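Long-range contact in DUF1955 domain-containing protein (Sulfolobus tokodaii, PDB 1WY6), which is of unknown function but, as an archaeal helical repeat protein, may serve as a scaffold for binding partner molecules: residues N121-A132 with L147-E156. Residues are numbered along the deposited sequence; the frame is centred on the assembly and turned at random.
Sequences NEVSASILVAIA and LLIEACKKGE
Leu128 meets Leu147, Glu150, Ala151 and Lys154 across an antiparallel helical hairpin near the C-terminal end of this helical repeat protein. The short segment axes make 161° and approach to 8.5 Å. This spacing is consistent with small residues facing each other: the CB atoms of Ala125 and Ala151 lie 4.3 Å apart, and CB of Ala132 sits against CB of Leu147 and CG of Leu148.

Traced outward, Leu128 begins with CB near CB of Ala151. Its CG stands anti to the carbonyl carbon (chi1 -68°), and the two methyls then part. CD2 meets CD2 of Leu147 at 3.6 Å, whereas CD1 touches both CG of Glu150 and CD of Lys154, 3.5 Å from each, the lysine chain crossing the leucine at about a right angle. Leu147 spreads similarly, its CD1 resting on CG2 of Ile131. Ile117 of helix 107-117 touches both Leu128 and Leu147, joining the hairpin to the preceding helix. On helix 141-153, Leu148 and Ala151 also touch Ala159 of helix 157-164.

No hydrogen bond spans the two segments; judging by these methyl contacts, apolar packing appears to carry most of the contact. At the hairpin's open end Gly155 has positive phi, and the backbone bonds Glu156 N to Ala151 O and Gly155 N to Cys152 O close the helix as a Schellman motif; CB of Glu156 then comes within 3.6 Å of Ala125 CB. Lys154 is extended until a bend at chi4 (-63°); its NZ lies 3.4 Å from both Asn121 OD1 and Val123 O, at angles too poor for hydrogen bonds.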
ATOM      1  N   ASN A 121       2.066  -3.147 -19.240  1.00 49.88           N
ATOM      2  CA  ASN A 121       1.539  -4.250 -18.444  1.00 49.54           C
ATOM      3  C   ASN A 121       2.658  -5.243 -18.123  1.00 46.97           C
ATOM      4  O   ASN A 121       3.098  -6.006 -18.989  1.00 46.43           O
ATOM      5  CB  ASN A 121       0.409  -4.959 -19.205  1.00 51.43           C
ATOM      6  CG  ASN A 121      -0.525  -5.740 -18.284  1.00 56.65           C
ATOM      7  OD1 ASN A 121      -0.097  -6.639 -17.557  1.00 59.54           O
ATOM      8  ND2 ASN A 121      -1.809  -5.393 -18.312  1.00 58.86           N
ATOM      9  N   GLU A 122       3.111  -5.231 -16.872  1.00 43.57           N
ATOM     10  CA  GLU A 122       4.189  -6.117 -16.441  1.00 39.49           C
ATOM     11  C   GLU A 122       3.858  -6.809 -15.125  1.00 34.46           C
ATOM     12  O   GLU A 122       4.515  -7.775 -14.737  1.00 30.27           O
ATOM     13  CB  GLU A 122       5.482  -5.312 -16.286  1.00 39.17           C
ATOM     14  CG  GLU A 122       6.713  -6.156 -16.028  1.00 44.05           C
ATOM     15  CD  GLU A 122       6.937  -7.205 -17.105  1.00 50.57           C
ATOM     16  OE1 GLU A 122       6.947  -6.839 -18.301  1.00 49.96           O
ATOM     17  OE2 GLU A 122       7.109  -8.395 -16.758  1.00 53.75           O
ATOM     18  N   VAL A 123       2.835  -6.305 -14.440  1.00 32.19           N
ATOM     19  CA  VAL A 123       2.415  -6.864 -13.159  1.00 30.14           C
ATOM     20  C   VAL A 123       1.872  -8.278 -13.310  1.00 28.10           C
ATOM     21  O   VAL A 123       1.376  -8.646 -14.375  1.00 26.18           O
ATOM     22  CB  VAL A 123       1.328  -5.986 -12.497  1.00 32.16           C
ATOM     23  CG1 VAL A 123       1.957  -4.722 -11.932  1.00 32.03           C
ATOM     24  CG2 VAL A 123       0.253  -5.634 -13.515  1.00 29.55           C
ATOM     25  N   SER A 124       1.971  -9.063 -12.241  1.00 25.75           N
ATOM     26  CA  SER A 124       1.493 -10.438 -12.246  1.00 25.40           C
ATOM     27  C   SER A 124      -0.033 -10.468 -12.246  1.00 23.90           C
ATOM     28  O   SER A 124      -0.684  -9.451 -12.019  1.00 22.85           O
ATOM     29  CB  SER A 124       2.017 -11.178 -11.017  1.00 23.84           C
ATOM     30  OG  SER A 124       1.488 -10.617  -9.832  1.00 25.71           O
ATOM     31  N   ALA A 125      -0.596 -11.644 -12.494  1.00 24.39           N
ATOM     32  CA  ALA A 125      -2.043 -11.808 -12.526  1.00 23.07           C
ATOM     33  C   ALA A 125      -2.675 -11.489 -11.167  1.00 22.95           C
ATOM     34  O   ALA A 125      -3.750 -10.889 -11.101  1.00 19.89           O
ATOM     35  CB  ALA A 125      -2.394 -13.237 -12.948  1.00 24.84           C
ATOM     36  N   SER A 126      -2.008 -11.889 -10.088  1.00 21.56           N
ATOM     37  CA  SER A 126      -2.528 -11.649  -8.741  1.00 22.18           C
ATOM     38  C   SER A 126      -2.789 -10.167  -8.490  1.00 18.84           C
ATOM     39  O   SER A 126      -3.849  -9.782  -7.995  1.00 18.69           O
ATOM     40  CB  SER A 126      -1.557 -12.193  -7.691  1.00 22.15           C
ATOM     41  OG  SER A 126      -0.279 -11.602  -7.826  1.00 26.57           O
ATOM     42  N   ILE A 127      -1.818  -9.337  -8.839  1.00  8.99           N
ATOM     43  CA  ILE A 127      -1.953  -7.902  -8.661  1.00  8.99           C
ATOM     44  C   ILE A 127      -3.112  -7.365  -9.516  1.00  8.99           C
ATOM     45  O   ILE A 127      -3.937  -6.585  -9.030  1.00 16.72           O
ATOM     46  CB  ILE A 127      -0.603  -7.203  -8.991  1.00  8.99           C
ATOM     47  CG1 ILE A 127       0.420  -7.567  -7.901  1.00  8.99           C
ATOM     48  CG2 ILE A 127      -0.785  -5.694  -9.044  1.00  8.99           C
ATOM     49  CD1 ILE A 127       1.877  -7.262  -8.236  1.00  8.99           C
ATOM     50  N   LEU A 128      -3.196  -7.791 -10.776  1.00 17.38           N
ATOM     51  CA  LEU A 128      -4.294  -7.354 -11.642  1.00 18.76           C
ATOM     52  C   LEU A 128      -5.624  -7.728 -10.987  1.00 17.04           C
ATOM     53  O   LEU A 128      -6.586  -6.956 -11.011  1.00 17.96           O
ATOM     54  CB  LEU A 128      -4.212  -8.034 -13.010  1.00 19.72           C
ATOM     55  CG  LEU A 128      -3.056  -7.668 -13.940  1.00 25.25           C
ATOM     56  CD1 LEU A 128      -3.007  -8.655 -15.094  1.00 25.15           C
ATOM     57  CD2 LEU A 128      -3.235  -6.248 -14.452  1.00 29.00           C
ATOM     58  N   VAL A 129      -5.672  -8.921 -10.398  1.00 15.32           N
ATOM     59  CA  VAL A 129      -6.888  -9.386  -9.743  1.00 14.53           C
ATOM     60  C   VAL A 129      -7.227  -8.568  -8.496  1.00 15.19           C
ATOM     61  O   VAL A 129      -8.391  -8.228  -8.275  1.00 14.69           O
ATOM     62  CB  VAL A 129      -6.780 -10.874  -9.350  1.00 13.93           C
ATOM     63  CG1 VAL A 129      -7.900 -11.242  -8.397  1.00 11.37           C
ATOM     64  CG2 VAL A 129      -6.861 -11.745 -10.597  1.00 18.86           C
ATOM     65  N   ALA A 130      -6.214  -8.260  -7.689  1.00 14.87           N
ATOM     66  CA  ALA A 130      -6.404  -7.482  -6.473  1.00 15.62           C
ATOM     67  C   ALA A 130      -7.014  -6.117  -6.803  1.00 13.57           C
ATOM     68  O   ALA A 130      -8.046  -5.756  -6.250  1.00 14.32           O
ATOM     69  CB  ALA A 130      -5.067  -7.312  -5.735  1.00 17.22           C
ATOM     70  N   ILE A 131      -6.389  -5.376  -7.715  1.00 14.39           N
ATOM     71  CA  ILE A 131      -6.889  -4.054  -8.110  1.00 14.82           C
ATOM     72  C   ILE A 131      -8.258  -4.113  -8.801  1.00 14.99           C
ATOM     73  O   ILE A 131      -9.113  -3.251  -8.580  1.00 13.05           O
ATOM     74  CB  ILE A 131      -5.887  -3.308  -9.049  1.00 15.08           C
ATOM     75  CG1 ILE A 131      -4.638  -2.877  -8.274  1.00 20.98           C
ATOM     76  CG2 ILE A 131      -6.537  -2.055  -9.629  1.00 17.43           C
ATOM     77  CD1 ILE A 131      -3.693  -3.986  -7.929  1.00 28.26           C
ATOM     78  N   ALA A 132      -8.460  -5.125  -9.640  1.00 14.28           N
ATOM     79  CA  ALA A 132      -9.727  -5.288 -10.348  1.00 13.37           C
ATOM     80  C   ALA A 132     -10.885  -5.400  -9.365  1.00 14.37           C
ATOM     81  O   ALA A 132     -11.903  -4.718  -9.493  1.00  9.72           O
ATOM     82  CB  ALA A 132      -9.676  -6.537 -11.230  1.00 13.80           C
ATOM     83  N   LEU A 147      -9.094  -5.434 -16.423  1.00 18.20           N
ATOM     84  CA  LEU A 147      -8.004  -6.054 -15.673  1.00 16.06           C
ATOM     85  C   LEU A 147      -8.169  -7.567 -15.555  1.00 15.39           C
ATOM     86  O   LEU A 147      -7.222  -8.316 -15.783  1.00 15.42           O
ATOM     87  CB  LEU A 147      -7.896  -5.423 -14.274  1.00 17.28           C
ATOM     88  CG  LEU A 147      -7.384  -3.975 -14.244  1.00 15.41           C
ATOM     89  CD1 LEU A 147      -7.385  -3.422 -12.820  1.00 16.32           C
ATOM     90  CD2 LEU A 147      -5.975  -3.946 -14.811  1.00 21.22           C
ATOM     91  N   LEU A 148      -9.369  -8.017 -15.197  1.00 13.27           N
ATOM     92  CA  LEU A 148      -9.620  -9.451 -15.083  1.00 13.83           C
ATOM     93  C   LEU A 148      -9.420 -10.123 -16.435  1.00 15.23           C
ATOM     94  O   LEU A 148      -9.020 -11.279 -16.500  1.00 19.58           O
ATOM     95  CB  LEU A 148     -11.038  -9.725 -14.572  1.00 13.67           C
ATOM     96  CG  LEU A 148     -11.257  -9.498 -13.070  1.00 15.26           C
ATOM     97  CD1 LEU A 148     -12.709  -9.819 -12.701  1.00 10.60           C
ATOM     98  CD2 LEU A 148     -10.293 -10.366 -12.279  1.00 15.56           C
ATOM     99  N   ILE A 149      -9.706  -9.398 -17.512  1.00 16.59           N
ATOM    100  CA  ILE A 149      -9.520  -9.937 -18.852  1.00 20.35           C
ATOM    101  C   ILE A 149      -8.020 -10.127 -19.069  1.00 21.27           C
ATOM    102  O   ILE A 149      -7.587 -11.162 -19.572  1.00 22.46           O
ATOM    103  CB  ILE A 149     -10.102  -8.989 -19.939  1.00 20.46           C
ATOM    104  CG1 ILE A 149     -11.631  -9.076 -19.934  1.00 17.26           C
ATOM    105  CG2 ILE A 149      -9.552  -9.360 -21.310  1.00 23.12           C
ATOM    106  CD1 ILE A 149     -12.310  -8.120 -20.888  1.00 24.09           C
ATOM    107  N   GLU A 150      -7.233  -9.127 -18.671  1.00 20.43           N
ATOM    108  CA  GLU A 150      -5.781  -9.206 -18.799  1.00 20.84           C
ATOM    109  C   GLU A 150      -5.215 -10.324 -17.922  1.00 17.53           C
ATOM    110  O   GLU A 150      -4.285 -11.020 -18.320  1.00 15.24           O
ATOM    111  CB  GLU A 150      -5.128  -7.875 -18.418  1.00 22.70           C
ATOM    112  CG  GLU A 150      -3.604  -7.914 -18.477  1.00 30.97           C
ATOM    113  CD  GLU A 150      -3.063  -8.156 -19.884  1.00 34.58           C
ATOM    114  OE1 GLU A 150      -1.895  -8.580 -19.998  1.00 38.62           O
ATOM    115  OE2 GLU A 150      -3.796  -7.915 -20.871  1.00 30.04           O
ATOM    116  N   ALA A 151      -5.773 -10.493 -16.727  1.00 16.68           N
ATOM    117  CA  ALA A 151      -5.321 -11.544 -15.813  1.00 16.08           C
ATOM    118  C   ALA A 151      -5.622 -12.919 -16.412  1.00 16.00           C
ATOM    119  O   ALA A 151      -4.849 -13.862 -16.258  1.00 14.89           O
ATOM    120  CB  ALA A 151      -6.021 -11.403 -14.465  1.00 15.82           C
ATOM    121  N   CYS A 152      -6.765 -13.029 -17.077  1.00 18.39           N
ATOM    122  CA  CYS A 152      -7.165 -14.278 -17.712  1.00 17.60           C
ATOM    123  C   CYS A 152      -6.144 -14.564 -18.816  1.00 19.93           C
ATOM    124  O   CYS A 152      -5.670 -15.693 -18.978  1.00 20.23           O
ATOM    125  CB  CYS A 152      -8.588 -14.129 -18.284  1.00 18.69           C
ATOM    126  SG  CYS A 152      -9.172 -15.527 -19.299  1.00 14.30           S
ATOM    127  N   LYS A 153      -5.789 -13.520 -19.556  1.00 22.23           N
ATOM    128  CA  LYS A 153      -4.803 -13.638 -20.624  1.00 22.96           C
ATOM    129  C   LYS A 153      -3.461 -14.110 -20.067  1.00 24.45           C
ATOM    130  O   LYS A 153      -2.767 -14.903 -20.702  1.00 23.96           O
ATOM    131  CB  LYS A 153      -4.621 -12.293 -21.320  1.00 24.36           C
ATOM    132  CG  LYS A 153      -3.589 -12.309 -22.434  1.00 23.27           C
ATOM    133  CD  LYS A 153      -3.534 -10.969 -23.141  1.00 21.50           C
ATOM    134  CE  LYS A 153      -2.537 -10.983 -24.287  1.00 25.31           C
ATOM    135  NZ  LYS A 153      -2.764  -9.831 -25.212  1.00 17.48           N
ATOM    136  N   LYS A 154      -3.100 -13.619 -18.882  1.00 24.21           N
ATOM    137  CA  LYS A 154      -1.847 -14.001 -18.240  1.00 23.39           C
ATOM    138  C   LYS A 154      -1.923 -15.405 -17.657  1.00 23.18           C
ATOM    139  O   LYS A 154      -0.956 -15.885 -17.065  1.00 22.39           O
ATOM    140  CB  LYS A 154      -1.482 -13.021 -17.121  1.00 24.53           C
ATOM    141  CG  LYS A 154      -0.988 -11.665 -17.587  1.00 29.84           C
ATOM    142  CD  LYS A 154      -0.561 -10.828 -16.388  1.00 30.49           C
ATOM    143  CE  LYS A 154       0.048  -9.515 -16.828  1.00 36.67           C
ATOM    144  NZ  LYS A 154       1.278  -9.740 -17.620  1.00 38.82           N
ATOM    145  N   GLY A 155      -3.079 -16.049 -17.808  1.00 24.24           N
ATOM    146  CA  GLY A 155      -3.248 -17.404 -17.313  1.00 22.77           C
ATOM    147  C   GLY A 155      -3.932 -17.587 -15.968  1.00 20.35           C
ATOM    148  O   GLY A 155      -3.905 -18.683 -15.413  1.00 19.46           O
ATOM    149  N   GLU A 156      -4.551 -16.534 -15.439  1.00 19.64           N
ATOM    150  CA  GLU A 156      -5.227 -16.643 -14.150  1.00 20.40           C
ATOM    151  C   GLU A 156      -6.596 -17.303 -14.305  1.00 17.55           C
ATOM    152  O   GLU A 156      -7.540 -16.695 -14.814  1.00 17.71           O
ATOM    153  CB  GLU A 156      -5.375 -15.259 -13.507  1.00 18.96           C
ATOM    154  CG  GLU A 156      -6.105 -15.284 -12.170  1.00 22.78           C
ATOM    155  CD  GLU A 156      -5.330 -16.006 -11.091  1.00 33.67           C
ATOM    156  OE1 GLU A 156      -5.926 -16.303 -10.038  1.00 31.76           O
ATOM    157  OE2 GLU A 156      -4.124 -16.268 -11.289  1.00 43.52           O
TER